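Enterochelin esterase (Salmonella enterica subsp. enterica serovar Typhimurium, PDB 3MGA) probably hydrolyses the ester bonds of ferric enterobactin, an iron-loaded catecholate siderophore, so that the iron can be released inside the bacterium. Local coordinates at residues Gly30-Thr35 with Met154-Leu159; His63-Gln68 with Arg352-Phe357; Gly307-Gln312 with Leu343-Glu348; Gly314-Pro319 with Gln358-Leu363. All blocks are in the same frame, centred on the assembly; numbering follows the deposited sequence.

Contact 1. Residues Gly30-Thr35 with Met154-Leu159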
loop_
_atom_site.group_PDB
_atom_site.type_symbol
_atom_site.label_atom_id
_atom_site.label_comp_id
_atom_site.label_asym_id
_atom_site.label_seq_id
_atom_site.Cartn_x
_atom_site.Cartn_y
_atom_site.Cartn_z
ATOM N N GLY A 30 -26.703 5.771 1.096
ATOM C CA GLY A 30 -25.473 6.505 1.404
ATOM C C GLY A 30 -24.292 6.014 0.584
ATOM O O GLY A 30 -23.214 6.608 0.614
ATOM N N ASN A 31 -24.498 4.913 -0.135
ATOM C CA ASN A 31 -23.484 4.334 -1.000
ATOM C C ASN A 31 -23.585 4.930 -2.388
ATOM O O ASN A 31 -24.480 5.728 -2.654
ATOM C CB ASN A 31 -23.631 2.816 -1.042
ATOM C CG ASN A 31 -23.307 2.180 0.281
ATOM O OD1 ASN A 31 -22.382 2.612 0.969
ATOM N ND2 ASN A 31 -24.055 1.142 0.650
ATOM N N TYR A 32 -22.676 4.528 -3.270
ATOM C CA TYR A 32 -22.620 5.065 -4.617
ATOM C C TYR A 32 -22.696 4.028 -5.735
ATOM O O TYR A 32 -22.095 2.961 -5.650
ATOM C CB TYR A 32 -21.301 5.867 -4.779
ATOM C CG TYR A 32 -21.243 7.133 -3.952
ATOM C CD1 TYR A 32 -20.907 7.097 -2.602
ATOM C CD2 TYR A 32 -21.532 8.364 -4.517
ATOM C CE1 TYR A 32 -20.870 8.251 -1.843
ATOM C CE2 TYR A 32 -21.492 9.524 -3.764
ATOM C CZ TYR A 32 -21.160 9.464 -2.427
ATOM O OH TYR A 32 -21.127 10.615 -1.662
ATOM N N ARG A 33 -23.446 4.359 -6.780
ATOM C CA ARG A 33 -23.539 3.528 -7.977
ATOM C C ARG A 33 -22.467 4.135 -8.891
ATOM O O ARG A 33 -22.653 5.223 -9.436
ATOM C CB ARG A 33 -24.925 3.628 -8.636
ATOM C CG ARG A 33 -25.033 2.942 -10.016
ATOM C CD ARG A 33 -25.437 1.438 -10.047
ATOM N NE ARG A 33 -24.883 0.582 -8.993
ATOM C CZ ARG A 33 -24.868 -0.755 -9.037
ATOM N NH1 ARG A 33 -24.365 -1.451 -8.025
ATOM N NH2 ARG A 33 -25.330 -1.406 -10.095
ATOM N N VAL A 34 -21.345 3.442 -9.041
ATOM C CA VAL A 34 -20.239 3.939 -9.853
ATOM C C VAL A 34 -20.164 3.225 -11.205
ATOM O O VAL A 34 -20.174 2.000 -11.264
ATOM C CB VAL A 34 -18.904 3.774 -9.107
ATOM C CG1 VAL A 34 -17.762 4.356 -9.924
ATOM C CG2 VAL A 34 -18.978 4.449 -7.738
ATOM N N THR A 35 -20.081 4.005 -12.283
ATOM C CA THR A 35 -20.017 3.465 -13.632
ATOM C C THR A 35 -18.663 3.719 -14.277
ATOM O O THR A 35 -18.154 4.841 -14.260
ATOM C CB THR A 35 -21.105 4.092 -14.536
ATOM O OG1 THR A 35 -22.397 3.793 -14.001
ATOM C CG2 THR A 35 -21.019 3.552 -15.950
HETATM N N MSE A 154 -14.065 8.098 -3.658
HETATM C CA MSE A 154 -15.430 8.553 -3.416
HETATM C C MSE A 154 -15.319 9.873 -2.645
HETATM O O MSE A 154 -14.285 10.141 -2.039
HETATM C CB MSE A 154 -16.247 7.511 -2.667
HETATM C CG MSE A 154 -16.620 6.277 -3.490
HETATM SE SE MSE A 154 -17.624 6.646 -5.143
HETATM C CE MSE A 154 -16.203 6.925 -6.441
ATOM N N PRO A 155 -16.380 10.696 -2.671
ATOM C CA PRO A 155 -16.354 12.027 -2.064
ATOM C C PRO A 155 -15.980 12.125 -0.595
ATOM O O PRO A 155 -15.503 13.160 -0.169
ATOM C CB PRO A 155 -17.790 12.526 -2.274
ATOM C CG PRO A 155 -18.284 11.753 -3.440
ATOM C CD PRO A 155 -17.695 10.407 -3.268
ATOM N N ASP A 156 -16.192 11.066 0.172
ATOM C CA ASP A 156 -15.892 11.103 1.593
ATOM C C ASP A 156 -14.635 10.328 1.981
ATOM O O ASP A 156 -14.440 10.008 3.155
ATOM C CB ASP A 156 -17.113 10.638 2.385
ATOM C CG ASP A 156 -18.285 11.606 2.264
ATOM O OD1 ASP A 156 -18.051 12.834 2.282
ATOM O OD2 ASP A 156 -19.443 11.138 2.187
ATOM N N ALA A 157 -13.781 10.039 0.998
ATOM C CA ALA A 157 -12.516 9.372 1.262
ATOM C C ALA A 157 -11.746 10.334 2.155
ATOM O O ALA A 157 -11.685 11.525 1.855
ATOM C CB ALA A 157 -11.761 9.120 -0.031
ATOM N N PRO A 158 -11.156 9.840 3.249
ATOM C CA PRO A 158 -10.461 10.770 4.159
ATOM C C PRO A 158 -9.270 11.471 3.514
ATOM O O PRO A 158 -8.653 10.932 2.598
ATOM C CB PRO A 158 -9.998 9.856 5.299
ATOM C CG PRO A 158 -9.797 8.531 4.628
ATOM C CD PRO A 158 -10.906 8.434 3.605
ATOM N N LEU A 159 -8.958 12.673 3.979
ATOM C CA LEU A 159 -7.828 13.405 3.432
ATOM C C LEU A 159 -6.528 12.612 3.642
ATOM O O LEU A 159 -6.374 11.913 4.648
ATOM C CB LEU A 159 -7.706 14.794 4.076
ATOM C CG LEU A 159 -8.814 15.823 3.814
ATOM C CD1 LEU A 159 -8.535 17.131 4.602
ATOM C CD2 LEU A 159 -8.966 16.118 2.322
#
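The Tyr32 ring receives Pro155 and Met154 from the same side. Pro155 lies over that face: its CD stands 4.1 Å from the ring centroid of Tyr32 and 27° off the normal, which meets the definition of a CH-pi contact. Met154, built as selenomethionine, takes an oblique place instead, with SE 4.4 Å from the same Tyr32 centroid, a Met-aromatic contact. At the phenol end Tyr32 and Pro155 meet tip to tip, Tyr32 OH being 3.5 Å from Pro155 CG. Asp156 OD2 stays 4.2 Å from Tyr32 OH, longer than a hydrogen bond.

Met154 reaches this position through a folded chain: chi2 of -57° places SE beside the ring's root, 3.8 Å from Tyr32 CB. The same SE is 3.7 Å from Val34 CG2, so one heavy atom fills the angle between two strand side chains that point to the same side. The bond from Ala157 N to Met154 O (3.1 Å) closes a type I turn, which presents Pro155 and Asp156 at the phenol end.

Strand 32-39 runs between strands 23-26 and 80-87 of one antiparallel sheet, and Met154 directly follows strand 148-153 of the other. Tyr32 and Val34 meeting Met154 thus join the two sheets of the N-terminal domain, consistent with an E-set beta-sandwich; Trp24 of strand 23-26 is a further neighbour, touching Val34, Met154 and Pro155.

Contact 2. Residues His63-Gln68 with Arg352-Phe357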
loop_
_atom_site.group_PDB
_atom_site.type_symbol
_atom_site.label_atom_id
_atom_site.label_comp_id
_atom_site.label_asym_id
_atom_site.label_seq_id
_atom_site.Cartn_x
_atom_site.Cartn_y
_atom_site.Cartn_z
ATOM N N HIS A 63 -9.277 -11.187 -5.943
ATOM C CA HIS A 63 -9.275 -12.360 -5.080
ATOM C C HIS A 63 -9.471 -12.045 -3.595
ATOM O O HIS A 63 -9.824 -12.937 -2.825
ATOM C CB HIS A 63 -7.960 -13.112 -5.243
ATOM C CG HIS A 63 -6.774 -12.356 -4.734
ATOM N ND1 HIS A 63 -6.292 -12.510 -3.452
ATOM C CD2 HIS A 63 -5.988 -11.427 -5.324
ATOM C CE1 HIS A 63 -5.251 -11.716 -3.278
ATOM N NE2 HIS A 63 -5.047 -11.047 -4.400
ATOM N N HIS A 64 -9.227 -10.803 -3.180
ATOM C CA HIS A 64 -9.394 -10.438 -1.769
ATOM C C HIS A 64 -10.855 -10.560 -1.313
ATOM O O HIS A 64 -11.122 -10.829 -0.138
ATOM C CB HIS A 64 -8.827 -9.036 -1.476
ATOM C CG HIS A 64 -7.343 -8.939 -1.661
ATOM N ND1 HIS A 64 -6.445 -9.317 -0.685
ATOM C CD2 HIS A 64 -6.597 -8.513 -2.710
ATOM C CE1 HIS A 64 -5.213 -9.127 -1.124
ATOM N NE2 HIS A 64 -5.278 -8.644 -2.351
ATOM N N GLN A 65 -11.793 -10.365 -2.238
ATOM C CA GLN A 65 -13.220 -10.505 -1.930
ATOM C C GLN A 65 -13.776 -11.789 -2.544
ATOM O O GLN A 65 -14.994 -11.978 -2.563
ATOM C CB GLN A 65 -14.018 -9.317 -2.489
ATOM C CG GLN A 65 -13.651 -7.965 -1.918
ATOM C CD GLN A 65 -13.940 -7.844 -0.434
ATOM O OE1 GLN A 65 -13.371 -6.995 0.247
ATOM N NE2 GLN A 65 -14.810 -8.698 0.074
ATOM N N ASN A 66 -12.899 -12.677 -3.025
ATOM C CA ASN A 66 -13.340 -13.917 -3.691
ATOM C C ASN A 66 -14.453 -13.602 -4.674
ATOM O O ASN A 66 -15.442 -14.319 -4.766
ATOM C CB ASN A 66 -13.804 -14.971 -2.680
ATOM C CG ASN A 66 -12.660 -15.584 -1.912
ATOM O OD1 ASN A 66 -11.500 -15.470 -2.309
ATOM N ND2 ASN A 66 -12.979 -16.265 -0.820
ATOM N N ALA A 67 -14.274 -12.511 -5.405
ATOM C CA ALA A 67 -15.269 -12.062 -6.355
ATOM C C ALA A 67 -15.173 -12.818 -7.665
ATOM O O ALA A 67 -14.083 -13.217 -8.095
ATOM C CB ALA A 67 -15.112 -10.560 -6.604
ATOM N N GLN A 68 -16.326 -13.029 -8.289
ATOM C CA GLN A 68 -16.373 -13.675 -9.581
ATOM C C GLN A 68 -15.837 -12.609 -10.535
ATOM O O GLN A 68 -16.237 -11.449 -10.432
ATOM C CB GLN A 68 -17.807 -14.092 -9.930
ATOM C CG GLN A 68 -18.387 -15.134 -8.962
ATOM C CD GLN A 68 -19.864 -15.442 -9.195
ATOM O OE1 GLN A 68 -20.528 -14.809 -10.015
ATOM N NE2 GLN A 68 -20.386 -16.412 -8.451
ATOM N N ARG A 352 -11.402 -4.197 3.046
ATOM C CA ARG A 352 -11.462 -4.841 1.734
ATOM C C ARG A 352 -10.340 -5.886 1.552
ATOM O O ARG A 352 -10.031 -6.285 0.434
ATOM C CB ARG A 352 -11.368 -3.808 0.613
ATOM C CG ARG A 352 -12.496 -2.785 0.541
ATOM C CD ARG A 352 -13.785 -3.433 0.163
ATOM N NE ARG A 352 -14.785 -2.489 -0.334
ATOM C CZ ARG A 352 -15.973 -2.857 -0.814
ATOM N NH1 ARG A 352 -16.306 -4.142 -0.851
ATOM N NH2 ARG A 352 -16.833 -1.946 -1.255
ATOM N N GLU A 353 -9.710 -6.293 2.647
ATOM C CA GLU A 353 -8.684 -7.345 2.627
ATOM C C GLU A 353 -8.949 -8.185 3.869
ATOM O O GLU A 353 -8.170 -8.142 4.827
ATOM C CB GLU A 353 -7.261 -6.770 2.592
ATOM C CG GLU A 353 -6.985 -5.656 3.615
ATOM C CD GLU A 353 -5.564 -5.126 3.576
ATOM O OE1 GLU A 353 -5.306 -4.111 4.255
ATOM O OE2 GLU A 353 -4.705 -5.702 2.868
ATOM N N PRO A 354 -10.078 -8.936 3.857
ATOM C CA PRO A 354 -10.580 -9.775 4.952
ATOM C C PRO A 354 -9.535 -10.596 5.673
ATOM O O PRO A 354 -9.429 -10.509 6.895
ATOM C CB PRO A 354 -11.580 -10.708 4.256
ATOM C CG PRO A 354 -12.082 -9.945 3.127
ATOM C CD PRO A 354 -10.989 -8.985 2.698
ATOM N N ILE A 355 -8.776 -11.390 4.925
ATOM C CA ILE A 355 -7.766 -12.243 5.525
ATOM C C ILE A 355 -6.794 -11.391 6.328
ATOM O O ILE A 355 -6.582 -11.632 7.518
ATOM C CB ILE A 355 -7.017 -13.090 4.469
ATOM C CG1 ILE A 355 -7.987 -14.063 3.783
ATOM C CG2 ILE A 355 -5.892 -13.881 5.116
ATOM C CD1 ILE A 355 -7.329 -15.006 2.776
ATOM N N VAL A 356 -6.230 -10.380 5.676
ATOM C CA VAL A 356 -5.281 -9.487 6.326
ATOM C C VAL A 356 -5.943 -8.746 7.485
ATOM O O VAL A 356 -5.385 -8.670 8.572
ATOM C CB VAL A 356 -4.682 -8.485 5.328
ATOM C CG1 VAL A 356 -3.804 -7.446 6.051
ATOM C CG2 VAL A 356 -3.890 -9.225 4.257
ATOM N N PHE A 357 -7.144 -8.225 7.252
ATOM C CA PHE A 357 -7.879 -7.498 8.285
ATOM C C PHE A 357 -8.114 -8.348 9.543
ATOM O O PHE A 357 -7.851 -7.904 10.666
ATOM C CB PHE A 357 -9.207 -7.009 7.727
ATOM C CG PHE A 357 -9.987 -6.159 8.683
ATOM C CD1 PHE A 357 -9.684 -4.817 8.839
ATOM C CD2 PHE A 357 -11.035 -6.692 9.412
ATOM C CE1 PHE A 357 -10.398 -4.030 9.716
ATOM C CE2 PHE A 357 -11.755 -5.903 10.283
ATOM C CZ PHE A 357 -11.437 -4.569 10.432
HETATM O O HOH W 1 -7.395 -10.663 2.133
#
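Gln65 OE1 lies against the Arg352 backbone, 3.2 Å from Arg352 CA, and also 3.6 Å from Arg352 CD, near the plane of the guanidinium at its edge. The bend of Gln65 at chi2 (-64°) places its CD so that the amide can turn in toward Arg352. Beside it, His64 O packs on the Pro354 ring, 3.4 Å from Pro354 CD, and His64 CB sits 3.6 Å from Arg352 O. These are van der Waals contacts. Water 1 adds a polar link: it lies in the plane of the His64 imidazole, 3.3 Å from His64 ND1, and accepts a weak bond of 3.2 Å from Ile355 N.

The next shell holds Glu353, the residue at the N-cap position of helix 354-367: its OE1 accepts from Gly350 N and is hydrogen-bonded to Ser313 OG, while OE2 pairs with His383 ND1. An acidic residue shortly after strand 344-350, bonded to a histidine, is consistent with the acid-histidine pair of an alpha/beta-hydrolase. The His64 ring meets that of His383.

The loop between strands 52-57 and 73-74, whose His63 leans on helix 117-127, thereby abuts the turn joining strand 344-350 to helix 354-367, bringing the N-terminal domain against the esterase domain.

Contact 3. Residues Gly307-Gln312 with Leu343-Glu348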
loop_
_atom_site.group_PDB
_atom_site.type_symbol
_atom_site.label_atom_id
_atom_site.label_comp_id
_atom_site.label_asym_id
_atom_site.label_seq_id
_atom_site.Cartn_x
_atom_site.Cartn_y
_atom_site.Cartn_z
ATOM N N GLY A 307 11.631 1.955 18.358
ATOM C CA GLY A 307 10.518 2.084 19.291
ATOM C C GLY A 307 9.171 2.382 18.671
ATOM O O GLY A 307 8.143 2.239 19.333
ATOM N N CYS A 308 9.166 2.792 17.406
ATOM C CA CYS A 308 7.925 3.128 16.717
ATOM C C CYS A 308 7.714 2.232 15.500
ATOM O O CYS A 308 8.572 2.139 14.628
ATOM C CB CYS A 308 7.948 4.602 16.293
ATOM S SG CYS A 308 8.287 5.759 17.663
ATOM N N VAL A 309 6.571 1.563 15.455
ATOM C CA VAL A 309 6.234 0.688 14.350
ATOM C C VAL A 309 5.009 1.214 13.603
ATOM O O VAL A 309 4.054 1.718 14.211
ATOM C CB VAL A 309 5.937 -0.745 14.839
ATOM C CG1 VAL A 309 5.369 -1.590 13.716
ATOM C CG2 VAL A 309 7.192 -1.387 15.418
ATOM N N LEU A 310 5.073 1.125 12.275
ATOM C CA LEU A 310 3.977 1.507 11.415
ATOM C C LEU A 310 3.735 0.353 10.442
ATOM O O LEU A 310 4.452 0.199 9.446
ATOM C CB LEU A 310 4.267 2.817 10.680
ATOM C CG LEU A 310 3.227 3.257 9.628
ATOM C CD1 LEU A 310 1.806 3.116 10.151
ATOM C CD2 LEU A 310 3.493 4.693 9.129
ATOM N N SER A 311 2.748 -0.478 10.767
ATOM C CA SER A 311 2.382 -1.603 9.929
ATOM C C SER A 311 1.074 -1.340 9.201
ATOM O O SER A 311 0.027 -1.143 9.832
ATOM C CB SER A 311 2.244 -2.877 10.742
ATOM O OG SER A 311 1.800 -3.940 9.903
ATOM N N GLN A 312 1.146 -1.338 7.874
ATOM C CA GLN A 312 -0.019 -1.122 7.026
ATOM C C GLN A 312 -0.265 -2.445 6.309
ATOM O O GLN A 312 0.642 -2.977 5.667
ATOM C CB GLN A 312 0.249 -0.010 6.005
ATOM C CG GLN A 312 0.857 1.253 6.610
ATOM C CD GLN A 312 0.984 2.397 5.623
ATOM O OE1 GLN A 312 2.086 2.828 5.311
ATOM N NE2 GLN A 312 -0.146 2.868 5.099
ATOM N N LEU A 343 6.910 0.371 23.113
ATOM C CA LEU A 343 6.706 0.619 21.696
ATOM C C LEU A 343 5.430 1.389 21.435
ATOM O O LEU A 343 4.453 1.246 22.163
ATOM C CB LEU A 343 6.613 -0.695 20.908
ATOM C CG LEU A 343 7.793 -1.666 20.880
ATOM C CD1 LEU A 343 7.426 -2.886 20.025
ATOM C CD2 LEU A 343 9.035 -0.990 20.345
ATOM N N ARG A 344 5.454 2.220 20.400
ATOM C CA ARG A 344 4.268 2.949 19.981
ATOM C C ARG A 344 3.970 2.246 18.654
ATOM O O ARG A 344 4.841 2.152 17.799
ATOM C CB ARG A 344 4.525 4.446 19.799
ATOM C CG ARG A 344 5.626 5.016 20.703
ATOM C CD ARG A 344 5.474 6.509 21.071
ATOM N NE ARG A 344 4.533 7.277 20.242
ATOM C CZ ARG A 344 3.347 7.724 20.682
ATOM N NH1 ARG A 344 2.973 7.529 21.953
ATOM N NH2 ARG A 344 2.543 8.404 19.877
ATOM N N ILE A 345 2.766 1.714 18.493
ATOM C CA ILE A 345 2.453 0.960 17.287
ATOM C C ILE A 345 1.196 1.427 16.576
ATOM O O ILE A 345 0.146 1.579 17.196
ATOM C CB ILE A 345 2.277 -0.548 17.620
ATOM C CG1 ILE A 345 3.478 -1.077 18.410
ATOM C CG2 ILE A 345 2.088 -1.347 16.372
ATOM C CD1 ILE A 345 3.362 -2.531 18.786
ATOM N N VAL A 346 1.336 1.701 15.281
ATOM C CA VAL A 346 0.220 2.064 14.435
ATOM C C VAL A 346 -0.039 0.786 13.646
ATOM O O VAL A 346 0.850 0.267 12.966
ATOM C CB VAL A 346 0.536 3.223 13.483
ATOM C CG1 VAL A 346 -0.590 3.377 12.446
ATOM C CG2 VAL A 346 0.748 4.515 14.259
ATOM N N LEU A 347 -1.245 0.257 13.769
ATOM C CA LEU A 347 -1.584 -0.980 13.116
ATOM C C LEU A 347 -2.769 -0.684 12.211
ATOM O O LEU A 347 -3.879 -0.435 12.673
ATOM C CB LEU A 347 -1.888 -2.029 14.189
ATOM C CG LEU A 347 -1.822 -3.509 13.835
ATOM C CD1 LEU A 347 -0.463 -3.865 13.255
ATOM C CD2 LEU A 347 -2.112 -4.339 15.079
ATOM N N GLU A 348 -2.495 -0.647 10.910
ATOM C CA GLU A 348 -3.503 -0.342 9.912
ATOM C C GLU A 348 -3.800 -1.528 9.011
ATOM O O GLU A 348 -2.908 -2.315 8.683
ATOM C CB GLU A 348 -3.044 0.843 9.068
ATOM C CG GLU A 348 -3.849 1.049 7.789
ATOM C CD GLU A 348 -3.247 2.105 6.903
ATOM O OE1 GLU A 348 -2.978 3.216 7.416
ATOM O OE2 GLU A 348 -3.064 1.832 5.690
HETATM O O HOH W 2 -0.846 -3.813 9.691
#
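Gly307-Gln312 and Leu343-Glu348 are bound first by a parallel beta ladder. The two strand axes lie 4.8 Å apart and differ by 4° in direction, and Cys308 pairs with Arg344 through to Gln312 with Glu348. Five backbone hydrogen bonds alternate across it, among them Val346 N to Val309 O at 2.9 Å and Glu348 N to Ser311 O at 2.8 Å. CA-H...O contacts, such as Ile345 CA to Val309 O at 3.5 Å, accompany them.

Apolar contacts follow the same register. Leu310 and Val346 lie side by side, with Leu310 CD1 only 3.3 Å from Val346 CG1. On the opposite face Leu347 CD1 comes within 3.8 Å of Ser311 CB.

A side-chain bond closes the C-terminal end: Gln312 NE2 gives a straight bond (170°, 3.2 Å) to Glu348 OE2. The acceptor lies in the Gln312 amide plane, whereas the donor stands above the carboxylate plane, with the two planes 84° apart. Gln312 NE2 also donates to Trp388 O. At the other end, Arg344 NE and NH2 bond to Leu399 O and Leu398 O.

Helix 328-335 links these strands in a beta-alpha-beta crossover. Helix 385-399 packs on the face of Leu310 and Val346, helix 290-301 on that of Val309 and Ile345; strands 284-288 and 373-379 flank the pair within the mixed sheet.

Contact 4. Residues Gly314-Pro319 with Gln358-Leu363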
loop_
_atom_site.group_PDB
_atom_site.type_symbol
_atom_site.label_atom_id
_atom_site.label_comp_id
_atom_site.label_asym_id
_atom_site.label_seq_id
_atom_site.Cartn_x
_atom_site.Cartn_y
_atom_site.Cartn_z
ATOM N N GLY A 314 -0.363 -5.378 7.393
ATOM C CA GLY A 314 0.640 -6.345 7.832
ATOM C C GLY A 314 0.286 -7.785 7.524
ATOM O O GLY A 314 -0.831 -8.234 7.782
ATOM N N SER A 315 1.248 -8.509 6.956
ATOM C CA SER A 315 1.052 -9.910 6.600
ATOM C C SER A 315 1.244 -10.793 7.831
ATOM O O SER A 315 2.154 -11.616 7.880
ATOM C CB SER A 315 2.028 -10.307 5.499
ATOM O OG SER A 315 1.820 -9.512 4.344
ATOM N N PHE A 316 0.366 -10.620 8.817
ATOM C CA PHE A 316 0.434 -11.381 10.063
ATOM C C PHE A 316 -0.208 -12.757 9.945
ATOM O O PHE A 316 -0.396 -13.454 10.941
ATOM C CB PHE A 316 -0.140 -10.572 11.223
ATOM C CG PHE A 316 0.569 -9.286 11.430
ATOM C CD1 PHE A 316 1.860 -9.278 11.947
ATOM C CD2 PHE A 316 -0.023 -8.076 11.077
ATOM C CE1 PHE A 316 2.541 -8.094 12.123
ATOM C CE2 PHE A 316 0.657 -6.884 11.244
ATOM C CZ PHE A 316 1.938 -6.891 11.768
ATOM N N TRP A 317 -0.552 -13.125 8.714
ATOM C CA TRP A 317 -1.071 -14.450 8.397
ATOM C C TRP A 317 0.120 -15.338 8.025
ATOM O O TRP A 317 -0.011 -16.554 7.946
ATOM C CB TRP A 317 -2.089 -14.395 7.248
ATOM C CG TRP A 317 -1.652 -13.560 6.068
ATOM C CD1 TRP A 317 -2.079 -12.301 5.763
ATOM C CD2 TRP A 317 -0.683 -13.906 5.070
ATOM N NE1 TRP A 317 -1.457 -11.851 4.629
ATOM C CE2 TRP A 317 -0.589 -12.813 4.186
ATOM C CE3 TRP A 317 0.112 -15.035 4.834
ATOM C CZ2 TRP A 317 0.260 -12.816 3.079
ATOM C CZ3 TRP A 317 0.959 -15.036 3.731
ATOM C CH2 TRP A 317 1.022 -13.935 2.869
ATOM N N TRP A 318 1.281 -14.717 7.795
ATOM C CA TRP A 318 2.510 -15.435 7.439
ATOM C C TRP A 318 2.821 -16.438 8.544
ATOM O O TRP A 318 2.531 -16.166 9.713
ATOM C CB TRP A 318 3.668 -14.438 7.273
ATOM C CG TRP A 318 4.994 -15.043 6.829
ATOM C CD1 TRP A 318 5.357 -15.371 5.553
ATOM C CD2 TRP A 318 6.128 -15.351 7.657
ATOM N NE1 TRP A 318 6.632 -15.884 5.538
ATOM C CE2 TRP A 318 7.129 -15.882 6.814
ATOM C CE3 TRP A 318 6.390 -15.241 9.028
ATOM C CZ2 TRP A 318 8.371 -16.296 7.294
ATOM C CZ3 TRP A 318 7.625 -15.655 9.505
ATOM C CH2 TRP A 318 8.601 -16.174 8.638
ATOM N N PRO A 319 3.425 -17.594 8.194
ATOM C CA PRO A 319 3.861 -18.038 6.858
ATOM C C PRO A 319 2.781 -18.632 5.937
ATOM O O PRO A 319 2.995 -18.722 4.723
ATOM C CB PRO A 319 4.922 -19.093 7.177
ATOM C CG PRO A 319 4.481 -19.674 8.469
ATOM C CD PRO A 319 3.820 -18.557 9.239
ATOM N N GLN A 358 -8.619 -9.562 9.358
ATOM C CA GLN A 358 -8.867 -10.462 10.485
ATOM C C GLN A 358 -7.563 -10.791 11.196
ATOM O O GLN A 358 -7.516 -10.864 12.423
ATOM C CB GLN A 358 -9.555 -11.744 10.017
ATOM C CG GLN A 358 -11.005 -11.553 9.583
ATOM C CD GLN A 358 -11.632 -12.830 9.033
ATOM O OE1 GLN A 358 -12.745 -13.206 9.417
ATOM N NE2 GLN A 358 -10.902 -13.521 8.156
ATOM N N ALA A 359 -6.504 -10.981 10.419
ATOM C CA ALA A 359 -5.201 -11.286 10.977
ATOM C C ALA A 359 -4.732 -10.124 11.862
ATOM O O ALA A 359 -4.202 -10.342 12.951
ATOM C CB ALA A 359 -4.204 -11.557 9.872
ATOM N N ASN A 360 -4.928 -8.894 11.400
ATOM C CA ASN A 360 -4.523 -7.734 12.199
ATOM C C ASN A 360 -5.342 -7.534 13.470
ATOM O O ASN A 360 -4.824 -7.010 14.456
ATOM C CB ASN A 360 -4.476 -6.447 11.378
ATOM C CG ASN A 360 -3.222 -6.341 10.536
ATOM O OD1 ASN A 360 -2.323 -5.562 10.856
ATOM N ND2 ASN A 360 -3.126 -7.157 9.491
ATOM N N GLN A 361 -6.609 -7.952 13.449
ATOM C CA GLN A 361 -7.469 -7.867 14.637
ATOM C C GLN A 361 -6.959 -8.801 15.719
ATOM O O GLN A 361 -6.858 -8.418 16.886
ATOM C CB GLN A 361 -8.916 -8.233 14.312
ATOM C CG GLN A 361 -9.662 -7.184 13.526
ATOM C CD GLN A 361 -11.099 -7.584 13.265
ATOM O OE1 GLN A 361 -11.380 -8.729 12.921
ATOM N NE2 GLN A 361 -12.019 -6.629 13.404
ATOM N N ALA A 362 -6.656 -10.033 15.328
ATOM C CA ALA A 362 -6.134 -11.031 16.261
ATOM C C ALA A 362 -4.806 -10.546 16.823
ATOM O O ALA A 362 -4.537 -10.709 18.015
ATOM C CB ALA A 362 -5.961 -12.376 15.574
ATOM N N LEU A 363 -3.979 -9.946 15.967
ATOM C CA LEU A 363 -2.692 -9.429 16.413
ATOM C C LEU A 363 -2.915 -8.340 17.448
ATOM O O LEU A 363 -2.239 -8.310 18.469
ATOM C CB LEU A 363 -1.865 -8.882 15.248
ATOM C CG LEU A 363 -0.526 -8.252 15.657
ATOM C CD1 LEU A 363 0.296 -9.225 16.507
ATOM C CD2 LEU A 363 0.250 -7.806 14.453
HETATM O O HOH W 2 -0.846 -3.813 9.691
#
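Phe316 and Leu363 meet through different first torsions: Phe316 CG is anti to its carbonyl carbon (chi1 -59°), whereas Leu363 CG is anti to its backbone N (chi1 177°). Leu363 CD2 comes over one face of the Phe316 ring, a CH-pi arrangement whose modelled spacing is too short to be trusted in detail. Asn360 approaches the same ring at its edge, with OD1 3.3 Å from Phe316 CE2 and the amide plane turned 72° from that of the ring.

Asn360 ND2 donates to Gly314 O at 3.1 Å, in the carbonyl plane and on a lone pair, and also to Val356 O one helical turn back. Its OD1 is 2.6 Å from water 2, which may donate to it, though that water has more acceptors in reach than protons; the water accepts from Gly314 N at 2.8 Å. The ND2 bonds, and perhaps the water, hold the amide's rotation and peg the start of the loop to the helix. Ala359 CB fills in alongside, 4.1 Å from Trp317 N.

The loop is tightly folded: Ser315 centres an inverse gamma turn and opens a type I turn to Trp318. Ser315 OG is hydrogen-bonded to Ser289 OG, and the Trp317 side chain is about 4 Å from a bound glycerol. Ser289 sits in a GxSxG sequence between a strand and a helix, consistent with the nucleophile elbow of the alpha/beta-hydrolase fold, beside which this loop, following strand 308-312, is anchored.

How the contacts relate
Contacts 2, 3 and 4 form a connected group around the probable active site, while contact 1 lies apart in the N-terminal domain, its nearest atoms about 8 Å from contact 2, about 9 Å from contact 3 and about 17 Å from contact 4. Contacts 2 and 4 use successive turns of helix 354-367 and touch where Val356 CG2 lies 3.6 Å from Trp317 NE1. Contacts 3 and 4 meet at the C-terminal strand ends: Ser311 OG is 3.4 Å from Phe316 CE2, and water 2 is common to both. Contact 2 alone crosses between the domains; it approaches the presumed catalytic histidine, and contact 4 the presumed nucleophile.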